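Local coordinates for Cyp101j2 (Sphingobium yanoikuyae, PDB 5KYO), which is a haem-containing cytochrome P450 monooxygenase associated with hydroxylation of the monoterpene 1,8-cineole, at residues 71-76 with 328-333; 93-98 with 338-343; 154-159 with 178-183; 167-172 with 423-428. All coordinates share one frame; numbering follows the deposited sequence.

Contact 1 (71-76 with 328-333); sequences PHPLMW and EFEGVL
Leu74 carries most of this contact, laying its CD2 methyl against the hairpin turn of 328-333. Most of the apolar touches come from that branch: CD2 lies 3.9 Å from CG2 of Val332 and 4.0 Å from CB of Glu330. It also reaches the Phe329 ring at its edge, near the ring plane. With CG anti to the backbone N, chi1 -169° carries the leucine fork across to the hairpin. The Leu74 side chain also touches Leu91 of helix 89-97 and Trp84 of strand 83-86. The Glu330 chain is bent at chi2, and its OE1 packs 3.7 Å from CB of Pro73, the two side chains crossing at about a right angle.

No direct hydrogen bond joins the segments; a water bridges them, donating to Glu330 OE1 at 2.8 Å and accepting a weak bond from Leu74 N.

Within 328-333 the backbone closes on itself: Phe329 N to Val332 O is 3.1 Å and Val332 N to Phe329 O 3.0 Å. These paired bonds enclose a type I' turn with Glu330 and Gly331 at its corners, a two-residue beta hairpin packed beside an outermost strand of the P450 beta domain.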
loop_
_atom_site.group_PDB
_atom_site.type_symbol
_atom_site.label_atom_id
_atom_site.label_comp_id
_atom_site.label_asym_id
_atom_site.label_seq_id
_atom_site.Cartn_x
_atom_site.Cartn_y
_atom_site.Cartn_z
ATOM N N PRO A 71 14.332 23.240 -3.470
ATOM C CA PRO A 71 15.270 23.830 -4.440
ATOM C C PRO A 71 15.721 22.876 -5.547
ATOM O O PRO A 71 16.152 23.339 -6.605
ATOM C CB PRO A 71 16.472 24.224 -3.572
ATOM C CG PRO A 71 15.929 24.354 -2.204
ATOM C CD PRO A 71 14.828 23.356 -2.089
ATOM N N HIS A 72 15.642 21.570 -5.300
ATOM C CA HIS A 72 16.006 20.570 -6.300
ATOM C C HIS A 72 15.012 19.410 -6.314
ATOM O O HIS A 72 14.379 19.127 -5.301
ATOM C CB HIS A 72 17.414 20.032 -6.037
ATOM C CG HIS A 72 18.471 21.088 -6.020
ATOM N ND1 HIS A 72 19.203 21.425 -7.137
ATOM C CD2 HIS A 72 18.919 21.885 -5.021
ATOM C CE1 HIS A 72 20.059 22.384 -6.827
ATOM N NE2 HIS A 72 19.906 22.682 -5.549
ATOM N N PRO A 73 14.874 18.742 -7.470
ATOM C CA PRO A 73 14.077 17.516 -7.590
ATOM C C PRO A 73 14.558 16.413 -6.646
ATOM O O PRO A 73 13.770 15.558 -6.238
ATOM C CB PRO A 73 14.288 17.103 -9.047
ATOM C CG PRO A 73 14.588 18.368 -9.752
ATOM C CD PRO A 73 15.377 19.193 -8.779
ATOM N N LEU A 74 15.844 16.426 -6.310
ATOM C CA LEU A 74 16.391 15.424 -5.409
ATOM C C LEU A 74 16.976 16.108 -4.194
ATOM O O LEU A 74 17.990 16.791 -4.295
ATOM C CB LEU A 74 17.457 14.573 -6.113
ATOM C CG LEU A 74 17.941 13.319 -5.371
ATOM C CD1 LEU A 74 16.942 12.184 -5.520
ATOM C CD2 LEU A 74 19.319 12.861 -5.841
ATOM N N MET A 75 16.335 15.931 -3.047
ATOM C CA MET A 75 16.825 16.507 -1.796
ATOM C C MET A 75 17.330 15.409 -0.864
ATOM O O MET A 75 17.189 14.218 -1.159
ATOM C CB MET A 75 15.721 17.327 -1.102
ATOM C CG MET A 75 15.212 18.513 -1.911
ATOM S SD MET A 75 16.448 19.838 -2.064
ATOM C CE MET A 75 16.331 20.549 -0.432
ATOM N N TRP A 76 17.902 15.816 0.268
ATOM C CA TRP A 76 18.496 14.890 1.228
ATOM C C TRP A 76 18.117 15.309 2.642
ATOM O O TRP A 76 18.156 16.495 2.977
ATOM C CB TRP A 76 20.021 14.854 1.069
ATOM C CG TRP A 76 20.731 13.867 1.946
ATOM C CD1 TRP A 76 21.108 12.595 1.611
ATOM C CD2 TRP A 76 21.175 14.072 3.295
ATOM N NE1 TRP A 76 21.740 11.996 2.670
ATOM C CE2 TRP A 76 21.795 12.880 3.716
ATOM C CE3 TRP A 76 21.098 15.145 4.190
ATOM C CZ2 TRP A 76 22.335 12.728 4.991
ATOM C CZ3 TRP A 76 21.633 14.994 5.458
ATOM C CH2 TRP A 76 22.253 13.796 5.845
ATOM N N GLU A 328 26.680 8.960 -10.669
ATOM C CA GLU A 328 26.295 10.322 -10.977
ATOM C C GLU A 328 24.810 10.330 -11.300
ATOM O O GLU A 328 24.362 9.680 -12.249
ATOM C CB GLU A 328 27.112 10.879 -12.145
ATOM N N PHE A 329 24.051 11.056 -10.493
ATOM C CA PHE A 329 22.612 11.153 -10.670
ATOM C C PHE A 329 22.150 12.509 -10.153
ATOM O O PHE A 329 22.518 12.915 -9.052
ATOM C CB PHE A 329 21.904 10.010 -9.938
ATOM C CG PHE A 329 20.448 9.849 -10.299
ATOM C CD1 PHE A 329 20.074 9.375 -11.548
ATOM C CD2 PHE A 329 19.455 10.142 -9.378
ATOM C CE1 PHE A 329 18.739 9.210 -11.875
ATOM C CE2 PHE A 329 18.122 9.982 -9.702
ATOM C CZ PHE A 329 17.765 9.517 -10.952
ATOM N N GLU A 330 21.366 13.204 -10.970
ATOM C CA GLU A 330 20.752 14.476 -10.599
ATOM C C GLU A 330 21.751 15.521 -10.102
ATOM O O GLU A 330 21.429 16.332 -9.228
ATOM C CB GLU A 330 19.672 14.245 -9.542
ATOM C CG GLU A 330 18.407 13.591 -10.098
ATOM C CD GLU A 330 17.680 14.487 -11.078
ATOM O OE1 GLU A 330 17.197 15.561 -10.661
ATOM O OE2 GLU A 330 17.596 14.128 -12.269
ATOM N N GLY A 331 22.957 15.498 -10.666
ATOM C CA GLY A 331 23.954 16.514 -10.375
ATOM C C GLY A 331 24.670 16.311 -9.057
ATOM O O GLY A 331 25.427 17.172 -8.605
ATOM N N VAL A 332 24.424 15.174 -8.423
ATOM C CA VAL A 332 25.157 14.831 -7.213
ATOM C C VAL A 332 25.802 13.463 -7.360
ATOM O O VAL A 332 25.535 12.738 -8.320
ATOM C CB VAL A 332 24.254 14.833 -5.956
ATOM C CG1 VAL A 332 23.698 16.210 -5.707
ATOM C CG2 VAL A 332 23.126 13.799 -6.083
ATOM N N LEU A 333 26.667 13.128 -6.411
ATOM C CA LEU A 333 27.275 11.808 -6.368
ATOM C C LEU A 333 26.564 10.935 -5.345
ATOM O O LEU A 333 26.611 11.202 -4.139
ATOM C CB LEU A 333 28.767 11.897 -6.028
ATOM C CG LEU A 333 29.511 10.556 -6.032
ATOM C CD1 LEU A 333 29.527 9.939 -7.427
ATOM C CD2 LEU A 333 30.926 10.707 -5.485
HETATM O O HOH W 1 18.001 17.245 -8.640
#

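Contact 2 (93-98 with 338-343); sequences ETVMSD and DMVMAP
Helix 93-97 crosses strand 339-343 at 114° between their N-to-C directions, with the axes 7.8 Å apart at closest approach and the CA atoms of Met96 and Ala342 the nearest pair. Val95 makes most of the apolar contact on the helix side. Its CB lies 3.8 Å from the CB of Ala342, while its CG1 touches that methyl and also lies 3.9 Å from CG1 of Val340. Having CG1 anti to the backbone N (chi1 177°) places CG2 near Val340 CG1 as well, so both valine branches press on the strand. Val340 and Ala342 are two apart on the strand and point the same way, toward the helix.

Met96 starts out along the flank and bends at chi3 so that its CE methyl turns to the strand. CE stands 3.3 Å from the carbonyl O of Ala342, a close methyl-to-oxygen approach, and 4.4 Å from the CB of the same residue. No hydrogen bond links the two segments; a tie to the sheet comes from Arg321 of strand 318-323, which donates to Met96 O. The Met96 side chain also comes within about 4 Å of the haem, placing this apolar helix-on-sheet packing beside the cofactor pocket of the P450 fold.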
loop_
_atom_site.group_PDB
_atom_site.type_symbol
_atom_site.label_atom_id
_atom_site.label_comp_id
_atom_site.label_asym_id
_atom_site.label_seq_id
_atom_site.Cartn_x
_atom_site.Cartn_y
_atom_site.Cartn_z
ATOM N N GLU A 93 9.498 7.929 -10.659
ATOM C CA GLU A 93 9.213 6.732 -11.454
ATOM C C GLU A 93 10.479 6.070 -11.971
ATOM O O GLU A 93 10.518 4.847 -12.158
ATOM C CB GLU A 93 8.293 7.055 -12.629
ATOM C CG GLU A 93 6.867 7.414 -12.209
ATOM C CD GLU A 93 5.905 7.476 -13.383
ATOM O OE1 GLU A 93 6.349 7.805 -14.505
ATOM O OE2 GLU A 93 4.707 7.182 -13.187
ATOM N N THR A 94 11.502 6.885 -12.215
ATOM C CA THR A 94 12.814 6.383 -12.622
ATOM C C THR A 94 13.475 5.584 -11.502
ATOM O O THR A 94 13.909 4.466 -11.720
ATOM C CB THR A 94 13.757 7.535 -13.050
ATOM O OG1 THR A 94 13.320 8.076 -14.304
ATOM C CG2 THR A 94 15.191 7.034 -13.194
ATOM N N VAL A 95 13.549 6.156 -10.302
ATOM C CA VAL A 95 14.115 5.425 -9.165
ATOM C C VAL A 95 13.284 4.179 -8.906
ATOM O O VAL A 95 13.827 3.092 -8.649
ATOM C CB VAL A 95 14.179 6.297 -7.887
ATOM C CG1 VAL A 95 14.707 5.491 -6.708
ATOM C CG2 VAL A 95 15.071 7.492 -8.126
ATOM N N MET A 96 11.964 4.329 -9.020
ATOM C CA MET A 96 11.051 3.211 -8.806
ATOM C C MET A 96 11.317 2.023 -9.725
ATOM O O MET A 96 11.224 0.870 -9.302
ATOM C CB MET A 96 9.617 3.665 -9.010
ATOM C CG MET A 96 8.734 3.427 -7.840
ATOM S SD MET A 96 7.185 4.259 -8.171
ATOM C CE MET A 96 7.600 5.953 -7.762
ATOM N N SER A 97 11.639 2.317 -10.984
ATOM C CA SER A 97 11.676 1.304 -12.032
ATOM C C SER A 97 13.076 0.893 -12.496
ATOM O O SER A 97 13.242 -0.209 -13.002
ATOM C CB SER A 97 10.882 1.794 -13.248
ATOM O OG SER A 97 11.368 3.048 -13.700
ATOM N N ASP A 98 14.069 1.771 -12.341
ATOM C CA ASP A 98 15.405 1.518 -12.891
ATOM C C ASP A 98 16.261 0.648 -11.965
ATOM O O ASP A 98 17.163 1.142 -11.283
ATOM C CB ASP A 98 16.119 2.840 -13.173
ATOM C CG ASP A 98 17.462 2.652 -13.867
ATOM O OD1 ASP A 98 17.807 1.505 -14.234
ATOM O OD2 ASP A 98 18.170 3.667 -14.050
ATOM N N ASP A 338 23.918 4.308 -0.492
ATOM C CA ASP A 338 22.948 5.384 -0.307
ATOM C C ASP A 338 21.505 4.873 -0.497
ATOM O O ASP A 338 21.240 3.964 -1.293
ATOM C CB ASP A 338 23.238 6.543 -1.266
ATOM C CG ASP A 338 24.344 7.468 -0.758
ATOM O OD1 ASP A 338 24.978 7.139 0.269
ATOM O OD2 ASP A 338 24.573 8.528 -1.384
ATOM N N MET A 339 20.575 5.469 0.243
ATOM C CA MET A 339 19.159 5.146 0.117
ATOM C C MET A 339 18.443 6.258 -0.631
ATOM O O MET A 339 18.715 7.435 -0.404
ATOM C CB MET A 339 18.520 4.951 1.495
ATOM C CG MET A 339 19.080 3.779 2.255
ATOM S SD MET A 339 18.684 2.248 1.386
ATOM C CE MET A 339 16.899 2.435 1.244
ATOM N N VAL A 340 17.538 5.890 -1.531
ATOM C CA VAL A 340 16.739 6.893 -2.219
ATOM C C VAL A 340 15.247 6.579 -2.116
ATOM O O VAL A 340 14.783 5.546 -2.605
ATOM C CB VAL A 340 17.113 7.018 -3.704
ATOM C CG1 VAL A 340 16.280 8.107 -4.339
ATOM C CG2 VAL A 340 18.621 7.316 -3.872
ATOM N N MET A 341 14.518 7.488 -1.470
ATOM C CA MET A 341 13.072 7.367 -1.330
ATOM C C MET A 341 12.392 7.884 -2.596
ATOM O O MET A 341 12.769 8.913 -3.133
ATOM C CB MET A 341 12.581 8.123 -0.091
ATOM C CG MET A 341 11.126 7.889 0.255
ATOM S SD MET A 341 10.710 8.362 1.940
ATOM C CE MET A 341 11.412 7.004 2.879
ATOM N N ALA A 342 11.403 7.144 -3.081
ATOM C CA ALA A 342 10.731 7.498 -4.327
ATOM C C ALA A 342 9.223 7.324 -4.178
ATOM O O ALA A 342 8.667 6.341 -4.654
ATOM C CB ALA A 342 11.262 6.639 -5.473
ATOM N N PRO A 343 8.562 8.279 -3.507
ATOM C CA PRO A 343 7.154 8.109 -3.129
ATOM C C PRO A 343 6.181 8.105 -4.306
ATOM O O PRO A 343 6.241 8.960 -5.195
ATOM C CB PRO A 343 6.888 9.317 -2.217
ATOM C CG PRO A 343 8.249 9.731 -1.744
ATOM C CD PRO A 343 9.139 9.494 -2.915
#

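Contact 3 (154-159 with 178-183); sequences TDLAVS and EQLPVR
Leu156 of helix 149-164 reaches Leu180 and, on helix 181-188, Arg183, packing one helix on the segment that leads into the next in the helical part of the P450 fold. With CG anti to the backbone N, chi1 -174° carries it toward the second segment, and chi2 48° turns the methyls onto it. CD2 touches CD2 of Leu180 at 3.7 Å, the two leucines meeting at a slant, and also packs on the aliphatic part of Arg183, 3.5 Å from CD. The other methyl, CD1, lies 3.6 Å from that same CD, so the leucine fork straddles it and the two side chains cross at about a right angle.

Arg183 runs extended from CG to NE, back along its own segment to Gln179. There NH1 donates to the backbone O of Gln179 and to the side-chain OE1, each acceptor in the guanidinium plane and each met on a lone pair. An alanine in place of Arg183 would probably open a gap beside the Leu156 methyls and leave Gln179 O and OE1 without their NH1 donor. Leu279 of helix 273-288 also touches Leu180. Of the two bonds gripping the guanidinium, NH1 to Gln179 O is 2.9 Å and NH1 to Gln179 OE1 3.1 Å, the latter straighter at 165°.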
loop_
_atom_site.group_PDB
_atom_site.type_symbol
_atom_site.label_atom_id
_atom_site.label_comp_id
_atom_site.label_asym_id
_atom_site.label_seq_id
_atom_site.Cartn_x
_atom_site.Cartn_y
_atom_site.Cartn_z
ATOM N N THR A 154 -18.056 -9.477 -0.705
ATOM C CA THR A 154 -19.442 -9.019 -0.623
ATOM C C THR A 154 -20.104 -9.420 0.694
ATOM O O THR A 154 -20.699 -8.602 1.367
ATOM C CB THR A 154 -20.261 -9.557 -1.795
ATOM O OG1 THR A 154 -19.759 -8.990 -3.011
ATOM C CG2 THR A 154 -21.744 -9.202 -1.639
ATOM N N ASP A 155 -19.991 -10.688 1.068
ATOM C CA ASP A 155 -20.653 -11.165 2.281
ATOM C C ASP A 155 -20.080 -10.533 3.531
ATOM O O ASP A 155 -20.805 -10.283 4.491
ATOM C CB ASP A 155 -20.544 -12.701 2.393
ATOM C CG ASP A 155 -21.310 -13.417 1.303
ATOM O OD1 ASP A 155 -22.185 -12.782 0.673
ATOM O OD2 ASP A 155 -21.043 -14.615 1.083
ATOM N N LEU A 156 -18.767 -10.306 3.531
ATOM C CA LEU A 156 -18.092 -9.691 4.675
ATOM C C LEU A 156 -18.482 -8.215 4.855
ATOM O O LEU A 156 -18.847 -7.802 5.947
ATOM C CB LEU A 156 -16.588 -9.812 4.524
ATOM C CG LEU A 156 -15.759 -9.335 5.716
ATOM C CD1 LEU A 156 -16.303 -9.911 7.023
ATOM C CD2 LEU A 156 -14.295 -9.718 5.515
ATOM N N ALA A 157 -18.384 -7.446 3.772
ATOM C CA ALA A 157 -18.833 -6.060 3.745
ATOM C C ALA A 157 -20.257 -5.941 4.223
ATOM O O ALA A 157 -20.560 -5.121 5.070
ATOM C CB ALA A 157 -18.704 -5.490 2.346
ATOM N N VAL A 158 -21.148 -6.767 3.675
ATOM C CA VAL A 158 -22.559 -6.699 4.042
ATOM C C VAL A 158 -22.760 -6.973 5.525
ATOM O O VAL A 158 -23.516 -6.276 6.189
ATOM C CB VAL A 158 -23.420 -7.711 3.213
ATOM C CG1 VAL A 158 -24.800 -7.896 3.823
ATOM C CG2 VAL A 158 -23.523 -7.275 1.756
ATOM N N SER A 159 -22.083 -8.000 6.045
ATOM C CA SER A 159 -22.251 -8.382 7.440
ATOM C C SER A 159 -21.764 -7.266 8.359
ATOM O O SER A 159 -22.398 -6.956 9.367
ATOM C CB SER A 159 -21.525 -9.705 7.738
ATOM O OG SER A 159 -20.111 -9.551 7.785
ATOM N N GLU A 178 -10.496 -2.187 8.856
ATOM C CA GLU A 178 -9.539 -3.125 9.460
ATOM C C GLU A 178 -10.058 -4.565 9.544
ATOM O O GLU A 178 -9.276 -5.510 9.737
ATOM C CB GLU A 178 -9.139 -2.647 10.858
ATOM C CG GLU A 178 -8.051 -1.570 10.824
ATOM C CD GLU A 178 -7.796 -0.889 12.169
ATOM O OE1 GLU A 178 -8.447 -1.252 13.171
ATOM O OE2 GLU A 178 -6.929 0.019 12.219
ATOM N N GLN A 179 -11.366 -4.737 9.401
ATOM C CA GLN A 179 -11.981 -6.063 9.500
ATOM C C GLN A 179 -11.919 -6.864 8.202
ATOM O O GLN A 179 -12.386 -7.989 8.156
ATOM C CB GLN A 179 -13.439 -5.927 9.930
ATOM C CG GLN A 179 -13.628 -5.104 11.180
ATOM C CD GLN A 179 -13.273 -5.870 12.423
ATOM O OE1 GLN A 179 -13.012 -7.073 12.371
ATOM N NE2 GLN A 179 -13.249 -5.180 13.555
ATOM N N LEU A 180 -11.379 -6.271 7.143
ATOM C CA LEU A 180 -11.441 -6.874 5.811
ATOM C C LEU A 180 -10.192 -7.686 5.379
ATOM O O LEU A 180 -10.327 -8.828 4.935
ATOM C CB LEU A 180 -11.717 -5.781 4.764
ATOM C CG LEU A 180 -13.091 -5.107 4.803
ATOM C CD1 LEU A 180 -13.131 -3.929 3.826
ATOM C CD2 LEU A 180 -14.163 -6.135 4.465
ATOM N N PRO A 181 -8.981 -7.096 5.461
ATOM C CA PRO A 181 -7.932 -7.749 4.650
ATOM C C PRO A 181 -7.413 -9.115 5.127
ATOM O O PRO A 181 -6.979 -9.909 4.282
ATOM C CB PRO A 181 -6.781 -6.733 4.668
ATOM C CG PRO A 181 -7.431 -5.413 4.979
ATOM C CD PRO A 181 -8.578 -5.740 5.901
ATOM N N VAL A 182 -7.406 -9.377 6.426
ATOM C CA VAL A 182 -6.866 -10.649 6.884
ATOM C C VAL A 182 -7.858 -11.739 6.507
ATOM O O VAL A 182 -7.475 -12.795 5.979
ATOM C CB VAL A 182 -6.575 -10.657 8.393
ATOM C CG1 VAL A 182 -5.729 -11.897 8.747
ATOM C CG2 VAL A 182 -5.785 -9.435 8.760
ATOM N N ARG A 183 -9.136 -11.469 6.735
ATOM C CA ARG A 183 -10.193 -12.389 6.323
ATOM C C ARG A 183 -10.157 -12.696 4.820
ATOM O O ARG A 183 -10.376 -13.826 4.421
ATOM C CB ARG A 183 -11.574 -11.831 6.702
ATOM C CG ARG A 183 -11.868 -11.822 8.190
ATOM C CD ARG A 183 -13.341 -11.488 8.416
ATOM N NE ARG A 183 -13.777 -11.697 9.791
ATOM C CZ ARG A 183 -13.679 -10.790 10.755
ATOM N NH1 ARG A 183 -13.140 -9.597 10.498
ATOM N NH2 ARG A 183 -14.108 -11.082 11.978
#

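Contact 4 (167-172 with 423-428); sequences KGRCNF and PFVLEW
Four backbone hydrogen bonds lace 167-172 to 423-428 as an antiparallel pair. Cys170 and Leu426 form a hydrogen-bonded pair, with Cys170 N to Leu426 O at 3.0 Å and Leu426 N to Cys170 O at 2.9 Å. Beyond them Trp428 N donates to Gly168 O at 3.0 Å, and Phe172 N reaches Phe424 O at 3.1 Å. Arg169 stands against Glu427, and Asn171 against Val425, in non-hydrogen-bonded pairs. The charged ends turn to the third strand and its following loop: Arg169 bridges to Glu406 and Glu427 to Arg404. Val425 CG1 packs against the Arg169 guanidinium, and Asn171 OD1 caps His174 N at the start of helix 172-177.

The Trp428 indole lies flat over the Gly168 peptide, with Gly168 CA 3.6 Å from the centroid of its five-membered ring in a CH-pi contact. Cys170 SG makes a sulfur-aromatic contact at the edge of the six-membered ring, 3.8 Å from CH2. A serine in place of Trp428 would probably strip the cover from the Gly168 backbone and leave Arg165 O without its NE1 donor. Phe172 and Phe424 lie side by side, planes 15° apart but slid so that they barely overlap, and Leu426 CD1 adds a 3.9 Å touch to Phe172 CD1. Backbone bonds thus fix the register, while salt bridges on the Arg169, Val425 and Glu427 face and buried packing round Cys170 and Leu426 secure its two sides.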
loop_
_atom_site.group_PDB
_atom_site.type_symbol
_atom_site.label_atom_id
_atom_site.label_comp_id
_atom_site.label_asym_id
_atom_site.label_seq_id
_atom_site.Cartn_x
_atom_site.Cartn_y
_atom_site.Cartn_z
ATOM N N LYS A 167 -26.880 1.712 14.496
ATOM C CA LYS A 167 -26.266 2.596 15.496
ATOM C C LYS A 167 -26.155 4.030 15.024
ATOM O O LYS A 167 -26.001 4.929 15.843
ATOM C CB LYS A 167 -24.874 2.090 15.878
ATOM C CG LYS A 167 -24.875 0.718 16.513
ATOM C CD LYS A 167 -23.442 0.233 16.757
ATOM C CE LYS A 167 -23.421 -1.186 17.269
ATOM N NZ LYS A 167 -22.035 -1.695 17.485
ATOM N N GLY A 168 -26.216 4.248 13.711
ATOM C CA GLY A 168 -26.145 5.594 13.178
ATOM C C GLY A 168 -24.756 6.211 13.230
ATOM O O GLY A 168 -24.601 7.394 12.947
ATOM N N ARG A 169 -23.751 5.416 13.605
ATOM C CA ARG A 169 -22.386 5.884 13.652
ATOM C C ARG A 169 -21.432 4.708 13.755
ATOM O O ARG A 169 -21.811 3.609 14.210
ATOM C CB ARG A 169 -22.156 6.851 14.830
ATOM C CG ARG A 169 -22.203 6.192 16.206
ATOM C CD ARG A 169 -22.257 7.234 17.315
ATOM N NE ARG A 169 -21.009 7.986 17.481
ATOM C CZ ARG A 169 -20.030 7.616 18.303
ATOM N NH1 ARG A 169 -20.158 6.498 19.004
ATOM N NH2 ARG A 169 -18.920 8.343 18.420
ATOM N N CYS A 170 -20.217 4.920 13.273
ATOM C CA CYS A 170 -19.156 3.943 13.500
ATOM C C CYS A 170 -17.773 4.567 13.373
ATOM O O CYS A 170 -17.567 5.526 12.628
ATOM C CB CYS A 170 -19.281 2.774 12.521
ATOM S SG CYS A 170 -18.852 3.161 10.788
ATOM N N ASN A 171 -16.815 3.997 14.093
ATOM C CA ASN A 171 -15.420 4.255 13.787
ATOM C C ASN A 171 -15.086 3.462 12.526
ATOM O O ASN A 171 -15.027 2.225 12.557
ATOM C CB ASN A 171 -14.513 3.873 14.957
ATOM C CG ASN A 171 -13.074 4.298 14.733
ATOM O OD1 ASN A 171 -12.336 3.653 13.989
ATOM N ND2 ASN A 171 -12.666 5.388 15.380
ATOM N N PHE A 172 -14.923 4.157 11.401
ATOM C CA PHE A 172 -14.822 3.475 10.107
ATOM C C PHE A 172 -13.573 2.596 10.020
ATOM O O PHE A 172 -13.629 1.459 9.560
ATOM C CB PHE A 172 -14.827 4.479 8.937
ATOM C CG PHE A 172 -14.688 3.822 7.575
ATOM C CD1 PHE A 172 -15.803 3.311 6.916
ATOM C CD2 PHE A 172 -13.442 3.711 6.962
ATOM C CE1 PHE A 172 -15.680 2.685 5.658
ATOM C CE2 PHE A 172 -13.302 3.084 5.718
ATOM C CZ PHE A 172 -14.433 2.571 5.062
ATOM N N PRO A 423 -7.970 7.636 12.576
ATOM C CA PRO A 423 -9.307 7.061 12.779
ATOM C C PRO A 423 -10.408 8.105 12.881
ATOM O O PRO A 423 -10.294 9.058 13.648
ATOM C CB PRO A 423 -9.158 6.291 14.092
ATOM C CG PRO A 423 -7.743 5.803 14.052
ATOM C CD PRO A 423 -6.945 6.895 13.349
ATOM N N PHE A 424 -11.460 7.932 12.095
ATOM C CA PHE A 424 -12.541 8.920 12.094
ATOM C C PHE A 424 -13.888 8.239 12.285
ATOM O O PHE A 424 -14.034 7.045 12.057
ATOM C CB PHE A 424 -12.526 9.729 10.792
ATOM C CG PHE A 424 -12.608 8.881 9.545
ATOM C CD1 PHE A 424 -11.457 8.348 8.967
ATOM C CD2 PHE A 424 -13.837 8.614 8.948
ATOM C CE1 PHE A 424 -11.538 7.560 7.814
ATOM C CE2 PHE A 424 -13.924 7.845 7.793
ATOM C CZ PHE A 424 -12.772 7.306 7.232
ATOM N N VAL A 425 -14.874 9.020 12.702
ATOM C CA VAL A 425 -16.196 8.501 12.969
ATOM C C VAL A 425 -17.151 9.031 11.903
ATOM O O VAL A 425 -17.137 10.237 11.570
ATOM C CB VAL A 425 -16.663 8.906 14.393
ATOM C CG1 VAL A 425 -18.149 8.648 14.600
ATOM C CG2 VAL A 425 -15.831 8.159 15.445
ATOM N N LEU A 426 -17.953 8.123 11.354
ATOM C CA LEU A 426 -19.000 8.476 10.402
ATOM C C LEU A 426 -20.348 8.401 11.087
ATOM O O LEU A 426 -20.519 7.637 12.015
ATOM C CB LEU A 426 -18.993 7.542 9.196
ATOM C CG LEU A 426 -17.772 7.528 8.276
ATOM C CD1 LEU A 426 -17.987 6.539 7.126
ATOM C CD2 LEU A 426 -17.494 8.940 7.751
ATOM N N GLU A 427 -21.293 9.222 10.636
ATOM C CA GLU A 427 -22.639 9.247 11.192
ATOM C C GLU A 427 -23.620 9.325 10.051
ATOM O O GLU A 427 -23.307 9.871 8.986
ATOM C CB GLU A 427 -22.840 10.431 12.149
ATOM C CG GLU A 427 -22.705 11.789 11.490
ATOM C CD GLU A 427 -23.079 12.948 12.427
ATOM O OE1 GLU A 427 -23.800 12.719 13.419
ATOM O OE2 GLU A 427 -22.634 14.091 12.181
ATOM N N TRP A 428 -24.808 8.763 10.273
ATOM C CA TRP A 428 -25.872 8.727 9.265
ATOM C C TRP A 428 -27.231 8.741 9.949
ATOM O O TRP A 428 -27.332 8.387 11.121
ATOM C CB TRP A 428 -25.746 7.482 8.366
ATOM C CG TRP A 428 -25.648 6.214 9.092
ATOM C CD1 TRP A 428 -26.682 5.375 9.467
ATOM C CD2 TRP A 428 -24.438 5.540 9.500
ATOM N NE1 TRP A 428 -26.171 4.261 10.097
ATOM C CE2 TRP A 428 -24.808 4.346 10.132
ATOM C CE3 TRP A 428 -23.085 5.870 9.390
ATOM C CZ2 TRP A 428 -23.864 3.451 10.667
ATOM C CZ3 TRP A 428 -22.149 4.988 9.920
ATOM C CH2 TRP A 428 -22.545 3.800 10.557
#

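Overall arrangement
From the N terminus, 71-76 comes first, and contact 1 closes a loop of some 250 residues by joining an outer strand of the five-stranded sheet to the 328-333 hairpin. Contact 2 ties helix 89-97 to that sheet at 338-343, so contacts 1 and 2 cross; they also touch, Phe329 packing on Thr94 and Val95. Contact 3 is a short closure, helix 149-164 to 178-183, lying wholly within the loops of contacts 1 and 2. Contact 4 starts between the two segments of contact 3 and pairs strand 169-171 with C-terminal strand 425-427, crossing all three others. Contacts 3 and 4 sit about 17 Å apart, centre to centre, across the chain's centre from the first pair.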